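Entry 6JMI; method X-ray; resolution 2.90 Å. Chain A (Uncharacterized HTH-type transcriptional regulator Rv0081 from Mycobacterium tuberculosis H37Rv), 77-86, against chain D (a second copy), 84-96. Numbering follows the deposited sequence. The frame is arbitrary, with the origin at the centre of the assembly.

Chain A, residues 77-86: IAAPDIAELL
Chain D (84-96) ELLAVARKVLARV

The contact is a near-antiparallel helix packing between two copies of one protein, an apolar centre built on Leu A85 and closed at one end by a salt bridge from a buried aspartate to an arginine.

Chain D is helical throughout 84-96, with phi/psi near -69/-38 and each amide from Val D88 to Val D96 bonded to the carbonyl four residues earlier. Chain A arrives as an extended segment: Ala A78 lies at -92/111, and Ala A79 takes a positive phi (68/149) before Pro A80 (-69/-13), and the chain then continues as helix. There, Leu A85 N to Asp A81 O is 2.9 Å and Leu A86 N to Ile A82 O is 3.1 Å. The two helix axes approach to 9.4 Å with 153° between their N-to-C directions. The register follows from CA pairs: Asp A81 CA to Val D92 CA is 6.1 Å and Leu A85 CA to Val D88 CA is 5.9 Å, so one turn forward in chain A matches one turn back in chain D. Together the stretches bury 515 Å².

Leu A85 (chi1 t, chi2 p) is the knob, seated among Leu D85, Val D88, Ala D89 and Val D92. Its CD1 lies 3.7 Å from Val D88 CG1 and 4.3 Å from Ala D89 CB, while its CB lies 4.3 Å from Val D92 CG2. At Ala D89, whose side chain is a single methyl, Leu A85 CD1 comes within 4.1 Å of Ala D89 CA. Val D88 (chi1 p) and Val D92 (chi1 t) both point toward chain A. Ile A82 (m, m) starts sideways, but its end reaches across, bringing CD1 to 3.6 Å from Val D92 CG1.

Asp A81, with chi1 p and chi2 -6°, accepts a hydrogen bond at OD2 from Arg D95 NE, 2.8 Å long with an N-H...acceptor angle of 145°. This is also the salt bridge, and pairing with the guanidinium compensates the charge of the buried aspartate. Arg D95 runs t, t, p with chi4 84°, meeting OD2 at the guanidinium edge. Over one face lie Ala A78 O and Ala A79 CB, the latter 3.7 Å from Arg D95 NE, so the methyl itself packs on the guanidinium face.

At the exposed margin, Glu A84 (t, t, chi3 11°) and Lys D91 (t throughout) form a long salt bridge, Glu A84 OE1 to Lys D91 NZ 3.9 Å. On the same side, Glu A84 CD lies 3.9 Å from Val D88 CG2, and Lys D91 CE lies 4.3 Å from Asp A81 CB.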

# COMPACT_ATOMS: atom_id res chain seq x y z
N ILE A 77 9.27 6.91 9.89
CA ILE A 77 7.94 6.33 9.76
C ILE A 77 7.10 6.68 10.98
O ILE A 77 7.60 6.78 12.10
CB ILE A 77 8.02 4.80 9.55
CG1 ILE A 77 8.76 4.15 10.72
CG2 ILE A 77 8.70 4.48 8.24
CD1 ILE A 77 8.77 2.63 10.66
N ALA A 78 5.80 6.87 10.76
CA ALA A 78 4.87 7.20 11.83
C ALA A 78 4.28 5.89 12.36
O ALA A 78 3.52 5.22 11.65
CB ALA A 78 3.78 8.14 11.33
N ALA A 79 4.64 5.54 13.60
CA ALA A 79 4.21 4.35 14.31
C ALA A 79 4.79 3.09 13.68
O ALA A 79 5.01 3.05 12.46
CB ALA A 79 2.68 4.26 14.38
N PRO A 80 5.06 2.04 14.46
CA PRO A 80 5.66 0.83 13.90
C PRO A 80 4.74 0.05 12.97
O PRO A 80 5.21 -0.85 12.27
CB PRO A 80 6.01 -0.01 15.14
CG PRO A 80 6.03 0.98 16.27
CD PRO A 80 4.98 1.98 15.93
N ASP A 81 3.44 0.36 12.94
CA ASP A 81 2.51 -0.37 12.09
C ASP A 81 2.81 -0.17 10.60
O ASP A 81 2.39 -0.99 9.78
CB ASP A 81 1.07 0.04 12.40
CG ASP A 81 0.83 1.53 12.23
OD1 ASP A 81 1.80 2.27 11.97
OD2 ASP A 81 -0.34 1.96 12.35
N ILE A 82 3.51 0.91 10.24
CA ILE A 82 3.88 1.11 8.84
C ILE A 82 4.92 0.09 8.41
O ILE A 82 4.83 -0.49 7.32
CB ILE A 82 4.37 2.55 8.63
CG1 ILE A 82 3.23 3.55 8.86
CG2 ILE A 82 4.96 2.72 7.24
CD1 ILE A 82 2.10 3.41 7.87
N ALA A 83 5.92 -0.15 9.26
CA ALA A 83 6.90 -1.20 8.97
C ALA A 83 6.26 -2.57 8.90
O ALA A 83 6.70 -3.43 8.13
CB ALA A 83 8.01 -1.18 10.03
N GLU A 84 5.21 -2.81 9.70
CA GLU A 84 4.49 -4.07 9.61
C GLU A 84 3.69 -4.18 8.32
O GLU A 84 3.55 -5.27 7.77
CB GLU A 84 3.57 -4.24 10.83
CG GLU A 84 2.88 -5.60 10.90
CD GLU A 84 1.93 -5.71 12.08
OE1 GLU A 84 1.64 -4.67 12.70
OE2 GLU A 84 1.47 -6.83 12.37
N LEU A 85 3.15 -3.06 7.84
CA LEU A 85 2.38 -3.08 6.60
C LEU A 85 3.25 -3.43 5.41
O LEU A 85 2.88 -4.28 4.58
CB LEU A 85 1.70 -1.72 6.39
CG LEU A 85 0.94 -1.52 5.07
CD1 LEU A 85 -0.21 -2.51 4.95
CD2 LEU A 85 0.43 -0.09 4.96
N LEU A 86 4.42 -2.80 5.30
CA LEU A 86 5.32 -3.09 4.19
C LEU A 86 5.90 -4.49 4.28
O LEU A 86 6.21 -5.11 3.25
CB LEU A 86 6.45 -2.06 4.15
CG LEU A 86 6.09 -0.66 3.64
CD1 LEU A 86 7.33 0.20 3.55
CD2 LEU A 86 5.39 -0.74 2.29
N GLU D 84 -4.06 -11.19 6.64
CA GLU D 84 -3.30 -10.29 7.50
C GLU D 84 -2.86 -9.04 6.76
O GLU D 84 -2.52 -8.04 7.41
CB GLU D 84 -2.08 -11.02 8.08
CG GLU D 84 -1.20 -11.70 7.06
CD GLU D 84 0.03 -12.34 7.69
OE1 GLU D 84 0.44 -11.88 8.77
OE2 GLU D 84 0.57 -13.30 7.10
N LEU D 85 -2.86 -9.05 5.43
CA LEU D 85 -2.56 -7.84 4.68
C LEU D 85 -3.68 -6.82 4.84
O LEU D 85 -3.43 -5.64 5.12
CB LEU D 85 -2.34 -8.17 3.20
CG LEU D 85 -2.17 -6.96 2.27
CD1 LEU D 85 -0.95 -6.14 2.66
CD2 LEU D 85 -2.09 -7.40 0.82
N LEU D 86 -4.93 -7.25 4.65
CA LEU D 86 -6.06 -6.36 4.87
C LEU D 86 -6.24 -6.04 6.35
O LEU D 86 -6.78 -4.98 6.70
CB LEU D 86 -7.34 -6.98 4.31
CG LEU D 86 -7.38 -7.22 2.80
CD1 LEU D 86 -8.70 -7.87 2.40
CD2 LEU D 86 -7.17 -5.92 2.04
N ALA D 87 -5.78 -6.93 7.24
CA ALA D 87 -5.89 -6.67 8.67
C ALA D 87 -4.97 -5.54 9.10
O ALA D 87 -5.38 -4.63 9.83
CB ALA D 87 -5.59 -7.95 9.45
N VAL D 88 -3.71 -5.58 8.65
CA VAL D 88 -2.78 -4.52 9.00
C VAL D 88 -3.08 -3.25 8.21
O VAL D 88 -2.77 -2.14 8.67
CB VAL D 88 -1.32 -4.99 8.79
CG1 VAL D 88 -1.02 -5.18 7.32
CG2 VAL D 88 -0.34 -4.01 9.42
N ALA D 89 -3.69 -3.37 7.03
CA ALA D 89 -4.06 -2.18 6.27
C ALA D 89 -5.18 -1.42 6.97
O ALA D 89 -5.14 -0.18 7.05
CB ALA D 89 -4.48 -2.57 4.85
N ARG D 90 -6.19 -2.13 7.48
CA ARG D 90 -7.26 -1.47 8.22
C ARG D 90 -6.75 -0.92 9.55
O ARG D 90 -7.22 0.13 10.00
CB ARG D 90 -8.42 -2.44 8.45
CG ARG D 90 -9.17 -2.82 7.18
CD ARG D 90 -10.30 -3.80 7.47
NE ARG D 90 -9.82 -5.09 7.93
CZ ARG D 90 -9.81 -5.48 9.21
NH1 ARG D 90 -10.27 -4.66 10.15
NH2 ARG D 90 -9.35 -6.68 9.54
N LYS D 91 -5.81 -1.62 10.19
CA LYS D 91 -5.24 -1.11 11.44
C LYS D 91 -4.46 0.18 11.20
O LYS D 91 -4.58 1.13 11.98
CB LYS D 91 -4.34 -2.17 12.07
CG LYS D 91 -3.61 -1.68 13.31
CD LYS D 91 -2.54 -2.66 13.76
CE LYS D 91 -1.74 -2.11 14.93
NZ LYS D 91 -0.65 -3.03 15.35
N VAL D 92 -3.67 0.23 10.13
CA VAL D 92 -2.91 1.44 9.82
C VAL D 92 -3.85 2.58 9.44
O VAL D 92 -3.70 3.71 9.91
CB VAL D 92 -1.89 1.16 8.70
CG1 VAL D 92 -1.37 2.46 8.12
CG2 VAL D 92 -0.74 0.32 9.23
N LEU D 93 -4.85 2.29 8.60
CA LEU D 93 -5.76 3.33 8.15
C LEU D 93 -6.61 3.86 9.30
O LEU D 93 -6.91 5.06 9.35
CB LEU D 93 -6.65 2.80 7.03
CG LEU D 93 -7.57 3.82 6.36
CD1 LEU D 93 -6.77 4.97 5.78
CD2 LEU D 93 -8.42 3.16 5.29
N ALA D 94 -7.00 2.99 10.23
CA ALA D 94 -7.77 3.44 11.38
C ALA D 94 -6.96 4.39 12.25
O ALA D 94 -7.51 5.35 12.81
CB ALA D 94 -8.25 2.24 12.20
N ARG D 95 -5.66 4.15 12.38
CA ARG D 95 -4.80 5.07 13.12
C ARG D 95 -4.61 6.38 12.38
O ARG D 95 -4.52 7.44 13.01
CB ARG D 95 -3.45 4.42 13.40
CG ARG D 95 -2.50 5.29 14.20
CD ARG D 95 -1.07 4.77 14.11
NE ARG D 95 -0.61 4.70 12.73
CZ ARG D 95 -0.10 5.72 12.05
NH1 ARG D 95 0.02 6.91 12.63
NH2 ARG D 95 0.29 5.56 10.79
N VAL D 96 -4.55 6.33 11.05
CA VAL D 96 -4.39 7.56 10.26
C VAL D 96 -5.62 8.45 10.40
O VAL D 96 -5.50 9.65 10.64
CB VAL D 96 -4.10 7.21 8.79
CG1 VAL D 96 -4.17 8.46 7.93
CG2 VAL D 96 -2.74 6.55 8.66